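Local coordinates for nucleotidyltransferase-like protein (Exiguobacterium sibiricum, PDB 3C18), which is of unproven function but may transfer nucleotides and probably binds nucleic acid through a helix-turn-helix domain, at residues L43-D48 and L67-E72; Y13-P17 and I97-N101. One frame throughout, in Å; residues are numbered along the deposited sequence.

Interaction 1 of 2, residues L43-D48 and L67-E72; sequences LVITRD and LHLVHE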
# COMPACT_ATOMS: atom_id res chain seq x y z
N LEU A 43 20.53 11.97 -6.07
CA LEU A 43 19.87 10.76 -6.53
C LEU A 43 20.79 10.05 -7.49
O LEU A 43 21.11 10.56 -8.56
CB LEU A 43 18.53 11.07 -7.21
CG LEU A 43 17.86 9.89 -7.93
CD1 LEU A 43 17.31 8.87 -6.89
CD2 LEU A 43 16.76 10.39 -8.87
N VAL A 44 21.22 8.89 -7.06
CA VAL A 44 22.15 8.06 -7.82
C VAL A 44 21.40 6.88 -8.38
O VAL A 44 20.84 6.10 -7.63
CB VAL A 44 23.33 7.54 -6.91
CG1 VAL A 44 24.32 6.73 -7.70
CG2 VAL A 44 24.05 8.74 -6.21
N ILE A 45 21.34 6.78 -9.71
CA ILE A 45 20.70 5.63 -10.37
C ILE A 45 21.78 4.67 -10.84
O ILE A 45 22.74 5.04 -11.53
CB ILE A 45 19.78 6.01 -11.52
CG1 ILE A 45 18.72 7.00 -11.03
CG2 ILE A 45 19.03 4.73 -12.01
CD1 ILE A 45 19.18 8.46 -11.05
N THR A 46 21.57 3.42 -10.47
CA THR A 46 22.57 2.39 -10.61
C THR A 46 22.00 1.03 -11.01
O THR A 46 20.83 0.72 -10.76
CB THR A 46 23.30 2.25 -9.23
OG1 THR A 46 24.41 1.38 -9.35
CG2 THR A 46 22.38 1.74 -8.19
N ARG A 47 22.84 0.23 -11.66
CA ARG A 47 22.52 -1.14 -12.02
C ARG A 47 23.25 -2.09 -11.12
O ARG A 47 23.27 -3.30 -11.33
CB ARG A 47 22.87 -1.44 -13.46
CG ARG A 47 22.01 -0.75 -14.43
CD ARG A 47 22.40 -1.08 -15.84
NE ARG A 47 21.68 -0.22 -16.76
CZ ARG A 47 21.92 -0.12 -18.06
NH1 ARG A 47 22.89 -0.83 -18.60
NH2 ARG A 47 21.19 0.70 -18.81
N ASP A 48 23.84 -1.55 -10.08
CA ASP A 48 24.43 -2.38 -9.03
C ASP A 48 23.38 -3.42 -8.63
O ASP A 48 22.33 -3.07 -8.09
CB ASP A 48 24.82 -1.53 -7.81
CG ASP A 48 25.44 -2.34 -6.66
OD1 ASP A 48 25.28 -3.58 -6.61
OD2 ASP A 48 26.07 -1.73 -5.78
N LEU A 67 21.75 11.12 0.27
CA LEU A 67 21.96 10.36 -0.94
C LEU A 67 20.99 9.18 -1.06
O LEU A 67 20.99 8.25 -0.23
CB LEU A 67 23.41 9.92 -1.02
CG LEU A 67 23.90 9.38 -2.35
CD1 LEU A 67 25.35 9.67 -2.54
CD2 LEU A 67 23.62 7.89 -2.42
N HIS A 68 20.17 9.25 -2.10
CA HIS A 68 19.28 8.16 -2.50
C HIS A 68 19.90 7.33 -3.61
O HIS A 68 20.19 7.84 -4.68
CB HIS A 68 17.90 8.68 -2.89
CG HIS A 68 17.07 9.11 -1.70
ND1 HIS A 68 15.86 8.51 -1.38
CD2 HIS A 68 17.30 10.04 -0.74
CE1 HIS A 68 15.37 9.08 -0.29
NE2 HIS A 68 16.23 10.01 0.13
N LEU A 69 20.15 6.07 -3.30
CA LEU A 69 20.73 5.09 -4.21
C LEU A 69 19.60 4.17 -4.61
O LEU A 69 19.02 3.49 -3.75
CB LEU A 69 21.85 4.29 -3.51
CG LEU A 69 22.70 3.38 -4.41
CD1 LEU A 69 23.41 4.18 -5.49
CD2 LEU A 69 23.71 2.61 -3.60
N VAL A 70 19.25 4.20 -5.90
CA VAL A 70 18.12 3.43 -6.42
C VAL A 70 18.49 2.65 -7.67
O VAL A 70 19.18 3.15 -8.52
CB VAL A 70 16.97 4.36 -6.80
CG1 VAL A 70 15.76 3.56 -7.26
CG2 VAL A 70 16.61 5.23 -5.60
N HIS A 71 18.02 1.42 -7.75
CA HIS A 71 18.27 0.60 -8.96
C HIS A 71 17.41 1.12 -10.09
O HIS A 71 16.26 1.49 -9.89
CB HIS A 71 17.96 -0.87 -8.70
CG HIS A 71 18.51 -1.79 -9.74
ND1 HIS A 71 17.96 -1.88 -11.00
CD2 HIS A 71 19.58 -2.61 -9.73
CE1 HIS A 71 18.66 -2.73 -11.72
NE2 HIS A 71 19.64 -3.21 -10.97
N GLU A 72 17.98 1.13 -11.28
CA GLU A 72 17.31 1.62 -12.48
C GLU A 72 15.94 1.00 -12.72
O GLU A 72 15.05 1.65 -13.24
CB GLU A 72 18.19 1.38 -13.72
CG GLU A 72 17.59 1.92 -15.00
CD GLU A 72 18.49 1.72 -16.21
OE1 GLU A 72 19.64 1.31 -16.03
OE2 GLU A 72 18.03 1.96 -17.35
O HOH W 1 21.15 -5.28 -12.10
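Residues 43-46 and 67-71, on strands 40-46 and 63-71, run parallel, their axes approaching to 4.8 Å at 20°. Val-44 and Thr-46 each bond twice across the pair. Val-44 N donates to His-68 O (2.8 Å) and Val-44 O accepts from Val-70 N (3.0 Å). Thr-46 continues the pattern, its N giving to Val-70 O (3.1 Å) and its O receiving Glu-72 N (2.9 Å), so the pairing runs on into the first turn of helix 72-81. Leu-43 and Ile-45 turn their backbone polar groups the other way, to Ile-23 and to Gln-20 and Gly-21 of strand 19-26. Beyond the strand end, Thr-46 OG1 accepts from Asp-48 N (3.1 Å) in an ST turn, and Arg-47 reaches back to Glu-72 in a salt bridge, NE to OE1 2.7 Å. His-71 is the helix N-cap: ND1 bonds to Gln-73 N, while NE2 shares a water with Arg-47 O. His-68 is satisfied by Asp-36 and Trp-53. Val-44 CG1 packs on Leu-69 CD1 (3.5 Å), and Leu-43 CD1 meets Val-70 CG2 (3.9 Å) on the opposite face. This is the parallel pair within the mixed five-stranded sheet of a nucleotidyltransferase-like domain.

Interaction 2 of 2, residues Y13-P17 and I97-N101; sequences YAAYP and IFERN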
# COMPACT_ATOMS: atom_id res chain seq x y z
N TYR A 13 30.92 7.41 -7.02
CA TYR A 13 29.71 6.82 -7.64
C TYR A 13 29.79 6.92 -9.14
O TYR A 13 29.49 5.95 -9.86
CB TYR A 13 28.42 7.46 -7.11
CG TYR A 13 28.13 7.07 -5.66
CD1 TYR A 13 27.44 5.92 -5.36
CD2 TYR A 13 28.59 7.85 -4.60
CE1 TYR A 13 27.18 5.56 -4.01
CE2 TYR A 13 28.34 7.51 -3.27
CZ TYR A 13 27.64 6.36 -2.98
OH TYR A 13 27.43 5.99 -1.65
N ALA A 14 30.21 8.08 -9.61
CA ALA A 14 30.37 8.29 -11.04
C ALA A 14 31.41 7.33 -11.57
O ALA A 14 31.36 6.93 -12.73
CB ALA A 14 30.78 9.74 -11.34
N ALA A 15 32.32 6.93 -10.71
CA ALA A 15 33.45 6.05 -11.12
C ALA A 15 32.99 4.60 -11.28
O ALA A 15 33.51 3.84 -12.09
CB ALA A 15 34.60 6.11 -10.11
N TYR A 16 32.02 4.21 -10.47
CA TYR A 16 31.48 2.84 -10.52
C TYR A 16 30.73 2.72 -11.84
O TYR A 16 29.82 3.51 -12.13
CB TYR A 16 30.57 2.55 -9.35
CG TYR A 16 30.03 1.14 -9.31
CD1 TYR A 16 30.86 0.05 -9.19
CD2 TYR A 16 28.68 0.91 -9.32
CE1 TYR A 16 30.34 -1.24 -9.09
CE2 TYR A 16 28.15 -0.37 -9.23
CZ TYR A 16 28.99 -1.43 -9.12
OH TYR A 16 28.43 -2.69 -9.05
N PRO A 17 31.14 1.76 -12.66
CA PRO A 17 30.63 1.64 -14.02
C PRO A 17 29.14 1.44 -14.15
O PRO A 17 28.62 1.71 -15.21
CB PRO A 17 31.36 0.40 -14.54
CG PRO A 17 32.59 0.35 -13.78
CD PRO A 17 32.25 0.82 -12.40
N ILE A 97 24.24 15.81 -12.72
CA ILE A 97 25.63 15.92 -12.28
C ILE A 97 26.48 15.00 -13.11
O ILE A 97 27.63 15.29 -13.41
CB ILE A 97 25.79 15.53 -10.78
CG1 ILE A 97 25.15 16.59 -9.88
CG2 ILE A 97 27.22 15.39 -10.40
CD1 ILE A 97 25.65 17.97 -10.12
N PHE A 98 25.89 13.89 -13.50
CA PHE A 98 26.62 12.85 -14.22
C PHE A 98 25.68 11.85 -14.82
O PHE A 98 24.66 11.54 -14.24
CB PHE A 98 27.56 12.12 -13.25
CG PHE A 98 28.16 10.87 -13.81
CD1 PHE A 98 29.32 10.91 -14.56
CD2 PHE A 98 27.55 9.64 -13.61
CE1 PHE A 98 29.85 9.76 -15.10
CE2 PHE A 98 28.07 8.49 -14.14
CZ PHE A 98 29.22 8.54 -14.88
N GLU A 99 26.05 11.36 -15.99
CA GLU A 99 25.27 10.28 -16.60
C GLU A 99 26.03 9.50 -17.63
O GLU A 99 27.01 9.96 -18.20
CB GLU A 99 23.97 10.82 -17.21
CG GLU A 99 24.19 11.85 -18.30
CD GLU A 99 22.92 12.18 -19.07
OE1 GLU A 99 22.05 11.30 -19.22
OE2 GLU A 99 22.79 13.33 -19.52
N ARG A 100 25.59 8.27 -17.81
CA ARG A 100 26.09 7.41 -18.85
C ARG A 100 24.97 7.10 -19.81
O ARG A 100 23.84 6.89 -19.41
CB ARG A 100 26.62 6.10 -18.29
CG ARG A 100 27.97 6.20 -17.59
CD ARG A 100 28.45 4.81 -17.18
NE ARG A 100 29.81 4.85 -16.66
CZ ARG A 100 30.10 4.93 -15.37
NH1 ARG A 100 29.14 4.98 -14.47
NH2 ARG A 100 31.37 4.97 -14.97
N ASN A 101 25.31 7.09 -21.09
CA ASN A 101 24.37 6.66 -22.14
C ASN A 101 23.14 7.56 -22.21
O ASN A 101 22.05 7.12 -22.54
CB ASN A 101 23.95 5.21 -21.89
CG ASN A 101 25.13 4.25 -21.93
OD1 ASN A 101 26.06 4.41 -22.73
ND2 ASN A 101 25.11 3.24 -21.04
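Phe-98 lays one face of its ring against the methyl of Ala-14, a CH-pi contact in which Ala-14 CB stands 3.7 Å from the ring centroid and only 8° off its normal. Phe-98 belongs to a classic beta bulge, where it and Ile-97 both face Ile-22 across the antiparallel pairing of strands 95-99 and 19-26. In this way the C-terminal end of helix 2-15 is packed against an outermost strand of the nucleotidyltransferase-like sheet. The contact is small, burying 224 Å² in all, and lies at the protein surface. Next to the Phe-98 ring, Arg-100 brings its guanidinium up to the backbone where the helix gives way to the loop leading into strand 19-26. There it meets backbone carbonyls: Arg-100 NH2 makes a weak hydrogen bond to Ala-14 O (3.0 Å) and NH1 another to Tyr-16 O (2.8 Å). A stronger partner for NH1 is the carbonyl of Thr-19, so the same side chain ties the helix end, the loop and the start of the next strand together. Pro-17 O lies over a face of the guanidinium, 3.4 Å from Arg-100 NH1 but too poorly angled to bond.

Both contacts reach the same five-stranded sheet, their centres about 10 Å apart, and interaction 1 is nested in the chain loop that interaction 2 closes. Strand 19-26 stands between strands 40-46 and 95-99, pairing with 40-46 on one side and 95-99 on the other. Tyrosines of segment 13-17 make the direct connection: Tyr-13 CD1 lies 4.0 Å from Val-44 CG1 and Tyr-13 CE2 3.8 Å from Leu-67 CD1, while Tyr-16 CE2 packs 3.8 Å from Asp-48 CB. All four segments fall within the nucleotidyltransferase-like part of the chain, where helix 2-15 rests on the sheet face carrying Val-44 and Leu-69.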